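PDB 4XJ6: VC0179-like protein from Escherichia coli, which probably synthesises cyclic GMP-AMP from nucleoside triphosphates with the help of magnesium ions, as a bacterial homologue of cyclic GMP-AMP synthase. Local coordinates for residues I372-L386 against I389-I403. Numbering follows the deposited sequence.
Sequences ILLAAEQSESREEAL and INEAFGKRVTNALLI
I389 enters as a knob among L373, A376, A385 and L386, within an antiparallel helical hairpin in the C-terminal domain: helices 357-377 and 382-393 are joined by the 378-381 turn, and the axes of their 372-377 and 389-393 segments approach to 8.7 Å at 151°. CB of A376 abuts CB of I389 at 3.8 Å. L373 CD2 touches both I389 CG1 and F393 CE2, 3.9 Å from each, its side chain crossing that of F393 at about a right angle. One turn from the A376-I389 pair, I372 CG2 lies 3.7 Å from A392 CB.

On the other flank, chain 394-403 returns alongside helix 382-393 and wraps L386. With CG anti to the backbone N (chi1 172°), this leucine reaches the returning chain with both methyls: CD1 lies beside V397 O and N390 ND2, while CD2 meets A400 CB at 3.9 Å. CD1 of I403 fills in against CB of A385 and L386. R382, bent at chi2 and chi3, brings CG and CD against A400 O and donates from NH1 to I403 O at 3.2 Å.

S381 OG caps helix 382-393 by accepting from E384 N. Y8 of helix 6-10 packs on L386, I389, F393 and V397, and bonds through its hydroxyl to N390 OD1. The other end of that amide ties the helix to the returning chain: N390 ND2 donates to V397 O at 2.8 Å, with the acceptor in the amide plane.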
loop_
_atom_site.group_PDB
_atom_site.type_symbol
_atom_site.label_atom_id
_atom_site.label_comp_id
_atom_site.label_asym_id
_atom_site.label_seq_id
_atom_site.Cartn_x
_atom_site.Cartn_y
_atom_site.Cartn_z
ATOM N N ILE A 372 8.253 -0.070 -27.240
ATOM C CA ILE A 372 7.174 -1.036 -27.382
ATOM C C ILE A 372 5.894 -0.370 -27.894
ATOM O O ILE A 372 5.227 -0.886 -28.791
ATOM C CB ILE A 372 6.891 -1.745 -26.044
ATOM C CG1 ILE A 372 8.063 -2.658 -25.671
ATOM C CG2 ILE A 372 5.583 -2.517 -26.111
ATOM C CD1 ILE A 372 7.968 -3.226 -24.275
ATOM N N LEU A 373 5.572 0.790 -27.328
ATOM C CA LEU A 373 4.361 1.522 -27.688
ATOM C C LEU A 373 4.393 2.030 -29.130
ATOM O O LEU A 373 3.346 2.212 -29.756
ATOM C CB LEU A 373 4.147 2.699 -26.735
ATOM C CG LEU A 373 3.928 2.347 -25.263
ATOM C CD1 LEU A 373 3.620 3.597 -24.457
ATOM C CD2 LEU A 373 2.816 1.316 -25.111
ATOM N N LEU A 374 5.594 2.261 -29.650
ATOM C CA LEU A 374 5.750 2.780 -31.003
ATOM C C LEU A 374 5.810 1.665 -32.041
ATOM O O LEU A 374 5.368 1.844 -33.176
ATOM C CB LEU A 374 7.004 3.643 -31.096
ATOM C CG LEU A 374 6.867 5.047 -30.515
ATOM C CD1 LEU A 374 8.234 5.583 -30.190
ATOM C CD2 LEU A 374 6.151 5.958 -31.500
ATOM N N ALA A 375 6.366 0.522 -31.650
ATOM C CA ALA A 375 6.417 -0.641 -32.526
ATOM C C ALA A 375 5.008 -1.168 -32.745
ATOM O O ALA A 375 4.638 -1.560 -33.851
ATOM C CB ALA A 375 7.314 -1.721 -31.935
ATOM N N ALA A 376 4.226 -1.163 -31.670
ATOM C CA ALA A 376 2.823 -1.552 -31.719
ATOM C C ALA A 376 2.053 -0.630 -32.656
ATOM O O ALA A 376 1.301 -1.086 -33.518
ATOM C CB ALA A 376 2.215 -1.523 -30.325
ATOM N N GLU A 377 2.252 0.670 -32.467
ATOM C CA GLU A 377 1.633 1.704 -33.285
ATOM C C GLU A 377 1.931 1.524 -34.773
ATOM O O GLU A 377 1.089 1.804 -35.628
ATOM C CB GLU A 377 2.115 3.075 -32.802
ATOM C CG GLU A 377 1.797 4.230 -33.724
ATOM C CD GLU A 377 2.243 5.558 -33.149
ATOM O OE1 GLU A 377 1.893 5.856 -31.986
ATOM O OE2 GLU A 377 2.948 6.304 -33.859
ATOM N N GLN A 378 3.129 1.034 -35.073
ATOM C CA GLN A 378 3.581 0.905 -36.452
ATOM C C GLN A 378 3.591 -0.544 -36.935
ATOM O O GLN A 378 4.132 -0.844 -37.999
ATOM C CB GLN A 378 4.972 1.521 -36.603
ATOM C CG GLN A 378 4.982 3.036 -36.467
ATOM C CD GLN A 378 6.357 3.585 -36.148
ATOM O OE1 GLN A 378 6.923 3.295 -35.095
ATOM N NE2 GLN A 378 6.902 4.382 -37.058
ATOM N N SER A 379 2.993 -1.437 -36.151
ATOM C CA SER A 379 2.828 -2.827 -36.566
ATOM C C SER A 379 1.984 -2.897 -37.831
ATOM O O SER A 379 1.011 -2.158 -37.982
ATOM C CB SER A 379 2.183 -3.658 -35.457
ATOM O OG SER A 379 3.027 -3.744 -34.323
ATOM N N GLU A 380 2.358 -3.790 -38.740
ATOM C CA GLU A 380 1.698 -3.880 -40.036
ATOM C C GLU A 380 0.287 -4.452 -39.925
ATOM O O GLU A 380 -0.619 -4.019 -40.635
ATOM C CB GLU A 380 2.537 -4.724 -40.997
ATOM C CG GLU A 380 2.791 -4.060 -42.339
ATOM C CD GLU A 380 4.123 -4.467 -42.938
ATOM O OE1 GLU A 380 4.218 -5.592 -43.471
ATOM O OE2 GLU A 380 5.078 -3.664 -42.865
ATOM N N SER A 381 0.104 -5.420 -39.033
ATOM C CA SER A 381 -1.210 -6.028 -38.844
ATOM C C SER A 381 -1.800 -5.660 -37.488
ATOM O O SER A 381 -1.087 -5.231 -36.581
ATOM C CB SER A 381 -1.132 -7.550 -38.984
ATOM O OG SER A 381 -1.023 -8.175 -37.718
ATOM N N ARG A 382 -3.109 -5.843 -37.364
ATOM C CA ARG A 382 -3.840 -5.489 -36.155
ATOM C C ARG A 382 -3.559 -6.453 -35.006
ATOM O O ARG A 382 -3.439 -6.036 -33.851
ATOM C CB ARG A 382 -5.338 -5.445 -36.456
ATOM C CG ARG A 382 -6.223 -5.177 -35.261
ATOM C CD ARG A 382 -7.396 -4.288 -35.646
ATOM N NE ARG A 382 -7.795 -4.459 -37.040
ATOM C CZ ARG A 382 -8.838 -3.849 -37.597
ATOM N NH1 ARG A 382 -9.596 -3.029 -36.877
ATOM N NH2 ARG A 382 -9.128 -4.061 -38.875
ATOM N N GLU A 383 -3.448 -7.740 -35.320
ATOM C CA GLU A 383 -3.153 -8.735 -34.296
ATOM C C GLU A 383 -1.711 -8.584 -33.828
ATOM O O GLU A 383 -1.381 -8.906 -32.687
ATOM C CB GLU A 383 -3.403 -10.156 -34.815
ATOM C CG GLU A 383 -2.336 -10.690 -35.758
ATOM C CD GLU A 383 -2.413 -12.195 -35.921
ATOM O OE1 GLU A 383 -3.391 -12.794 -35.429
ATOM O OE2 GLU A 383 -1.492 -12.779 -36.532
ATOM N N GLU A 384 -0.860 -8.081 -34.716
ATOM C CA GLU A 384 0.542 -7.861 -34.397
ATOM C C GLU A 384 0.687 -6.691 -33.434
ATOM O O GLU A 384 1.547 -6.701 -32.551
ATOM C CB GLU A 384 1.348 -7.608 -35.671
ATOM C CG GLU A 384 2.802 -7.275 -35.421
ATOM C CD GLU A 384 3.536 -6.868 -36.680
ATOM O OE1 GLU A 384 3.067 -7.207 -37.788
ATOM O OE2 GLU A 384 4.585 -6.202 -36.557
ATOM N N ALA A 385 -0.163 -5.684 -33.611
ATOM C CA ALA A 385 -0.160 -4.512 -32.748
ATOM C C ALA A 385 -0.536 -4.891 -31.322
ATOM O O ALA A 385 0.060 -4.407 -30.361
ATOM C CB ALA A 385 -1.114 -3.454 -33.289
ATOM N N LEU A 386 -1.528 -5.768 -31.198
ATOM C CA LEU A 386 -2.011 -6.204 -29.892
ATOM C C LEU A 386 -0.945 -6.981 -29.138
ATOM O O LEU A 386 -0.657 -6.683 -27.979
ATOM C CB LEU A 386 -3.269 -7.058 -30.041
ATOM C CG LEU A 386 -3.765 -7.723 -28.757
ATOM C CD1 LEU A 386 -4.169 -6.677 -27.726
ATOM C CD2 LEU A 386 -4.917 -8.669 -29.051
ATOM N N ILE A 389 1.945 -4.434 -27.989
ATOM C CA ILE A 389 1.643 -3.549 -26.866
ATOM C C ILE A 389 1.372 -4.361 -25.599
ATOM O O ILE A 389 1.505 -3.855 -24.484
ATOM C CB ILE A 389 0.438 -2.636 -27.176
ATOM C CG1 ILE A 389 0.318 -1.523 -26.133
ATOM C CG2 ILE A 389 -0.841 -3.452 -27.260
ATOM C CD1 ILE A 389 -0.637 -0.419 -26.516
ATOM N N ASN A 390 1.001 -5.626 -25.777
ATOM C CA ASN A 390 0.782 -6.527 -24.650
ATOM C C ASN A 390 2.095 -7.052 -24.082
ATOM O O ASN A 390 2.103 -7.775 -23.089
ATOM C CB ASN A 390 -0.116 -7.696 -25.059
ATOM C CG ASN A 390 -1.590 -7.354 -24.978
ATOM O OD1 ASN A 390 -1.961 -6.228 -24.646
ATOM N ND2 ASN A 390 -2.441 -8.327 -25.285
ATOM N N GLU A 391 3.205 -6.695 -24.717
ATOM C CA GLU A 391 4.511 -6.993 -24.147
ATOM C C GLU A 391 4.802 -5.994 -23.037
ATOM O O GLU A 391 5.628 -6.241 -22.161
ATOM C CB GLU A 391 5.605 -6.946 -25.210
ATOM C CG GLU A 391 5.496 -8.039 -26.259
ATOM C CD GLU A 391 6.560 -7.925 -27.328
ATOM O OE1 GLU A 391 7.631 -7.355 -27.040
ATOM O OE2 GLU A 391 6.322 -8.398 -28.461
ATOM N N ALA A 392 4.101 -4.866 -23.085
ATOM C CA ALA A 392 4.266 -3.810 -22.097
ATOM C C ALA A 392 3.322 -3.995 -20.912
ATOM O O ALA A 392 3.739 -3.899 -19.757
ATOM C CB ALA A 392 4.041 -2.455 -22.743
ATOM N N PHE A 393 2.053 -4.266 -21.202
ATOM C CA PHE A 393 1.031 -4.333 -20.161
ATOM C C PHE A 393 0.604 -5.763 -19.838
ATOM O O PHE A 393 -0.267 -5.978 -18.994
ATOM C CB PHE A 393 -0.195 -3.513 -20.574
ATOM C CG PHE A 393 0.122 -2.092 -20.946
ATOM C CD1 PHE A 393 0.403 -1.155 -19.966
ATOM C CD2 PHE A 393 0.131 -1.691 -22.272
ATOM C CE1 PHE A 393 0.693 0.152 -20.299
ATOM C CE2 PHE A 393 0.422 -0.385 -22.610
ATOM C CZ PHE A 393 0.702 0.538 -21.623
ATOM N N GLY A 394 1.214 -6.735 -20.509
ATOM C CA GLY A 394 0.853 -8.126 -20.313
ATOM C C GLY A 394 -0.363 -8.493 -21.139
ATOM O O GLY A 394 -1.106 -7.620 -21.587
ATOM N N LYS A 395 -0.565 -9.791 -21.349
ATOM C CA LYS A 395 -1.730 -10.269 -22.081
ATOM C C LYS A 395 -2.975 -10.184 -21.205
ATOM O O LYS A 395 -3.287 -11.109 -20.458
ATOM C CB LYS A 395 -1.515 -11.707 -22.566
ATOM C CG LYS A 395 -2.692 -12.289 -23.337
ATOM C CD LYS A 395 -2.488 -13.767 -23.619
ATOM C CE LYS A 395 -3.772 -14.415 -24.113
ATOM N NZ LYS A 395 -3.625 -15.887 -24.284
ATOM N N ARG A 396 -3.670 -9.057 -21.293
ATOM C CA ARG A 396 -4.900 -8.846 -20.540
ATOM C C ARG A 396 -6.031 -8.536 -21.506
ATOM O O ARG A 396 -7.073 -9.191 -21.502
ATOM C CB ARG A 396 -4.737 -7.709 -19.529
ATOM C CG ARG A 396 -3.536 -7.836 -18.612
ATOM C CD ARG A 396 -3.910 -7.455 -17.194
ATOM N NE ARG A 396 -2.776 -6.908 -16.457
ATOM C CZ ARG A 396 -2.785 -6.645 -15.157
ATOM N NH1 ARG A 396 -3.871 -6.887 -14.438
ATOM N NH2 ARG A 396 -1.705 -6.146 -14.575
ATOM N N VAL A 397 -5.816 -7.517 -22.329
ATOM C CA VAL A 397 -6.707 -7.240 -23.444
ATOM C C VAL A 397 -6.390 -8.218 -24.561
ATOM O O VAL A 397 -5.234 -8.361 -24.958
ATOM C CB VAL A 397 -6.564 -5.795 -23.956
ATOM C CG1 VAL A 397 -7.430 -5.567 -25.198
ATOM C CG2 VAL A 397 -6.919 -4.819 -22.856
ATOM N N THR A 398 -7.413 -8.896 -25.065
ATOM C CA THR A 398 -7.211 -9.939 -26.058
ATOM C C THR A 398 -7.969 -9.631 -27.343
ATOM O O THR A 398 -7.799 -10.312 -28.357
ATOM C CB THR A 398 -7.653 -11.308 -25.518
ATOM O OG1 THR A 398 -9.004 -11.221 -25.049
ATOM C CG2 THR A 398 -6.754 -11.744 -24.372
ATOM N N ASN A 399 -8.799 -8.597 -27.289
ATOM C CA ASN A 399 -9.611 -8.204 -28.432
ATOM C C ASN A 399 -8.874 -7.235 -29.356
ATOM O O ASN A 399 -8.846 -6.025 -29.117
ATOM C CB ASN A 399 -10.925 -7.586 -27.949
ATOM C CG ASN A 399 -11.925 -7.389 -29.072
ATOM O OD1 ASN A 399 -11.679 -7.775 -30.214
ATOM N ND2 ASN A 399 -13.069 -6.795 -28.748
ATOM N N ALA A 400 -8.290 -7.778 -30.421
ATOM C CA ALA A 400 -7.537 -6.982 -31.384
ATOM C C ALA A 400 -8.436 -5.992 -32.120
ATOM O O ALA A 400 -7.964 -4.977 -32.626
ATOM C CB ALA A 400 -6.823 -7.890 -32.375
ATOM N N LEU A 401 -9.733 -6.284 -32.160
ATOM C CA LEU A 401 -10.693 -5.431 -32.861
ATOM C C LEU A 401 -10.873 -4.071 -32.192
ATOM O O LEU A 401 -11.507 -3.176 -32.752
ATOM C CB LEU A 401 -12.050 -6.130 -32.969
ATOM C CG LEU A 401 -12.097 -7.378 -33.851
ATOM C CD1 LEU A 401 -13.529 -7.875 -34.005
ATOM C CD2 LEU A 401 -11.464 -7.108 -35.210
ATOM N N LEU A 402 -10.321 -3.921 -30.993
ATOM C CA LEU A 402 -10.352 -2.647 -30.290
ATOM C C LEU A 402 -9.356 -1.672 -30.911
ATOM O O LEU A 402 -9.527 -0.455 -30.828
ATOM C CB LEU A 402 -10.039 -2.841 -28.809
ATOM C CG LEU A 402 -11.028 -3.673 -27.997
ATOM C CD1 LEU A 402 -10.518 -3.860 -26.576
ATOM C CD2 LEU A 402 -12.402 -3.016 -27.997
ATOM N N ILE A 403 -8.313 -2.221 -31.527
ATOM C CA ILE A 403 -7.288 -1.419 -32.180
ATOM C C ILE A 403 -7.809 -0.852 -33.491
ATOM O O ILE A 403 -8.233 -1.596 -34.370
ATOM C CB ILE A 403 -6.022 -2.248 -32.441
ATOM C CG1 ILE A 403 -5.469 -2.800 -31.124
ATOM C CG2 ILE A 403 -4.970 -1.414 -33.150
ATOM C CD1 ILE A 403 -4.299 -3.730 -31.304
#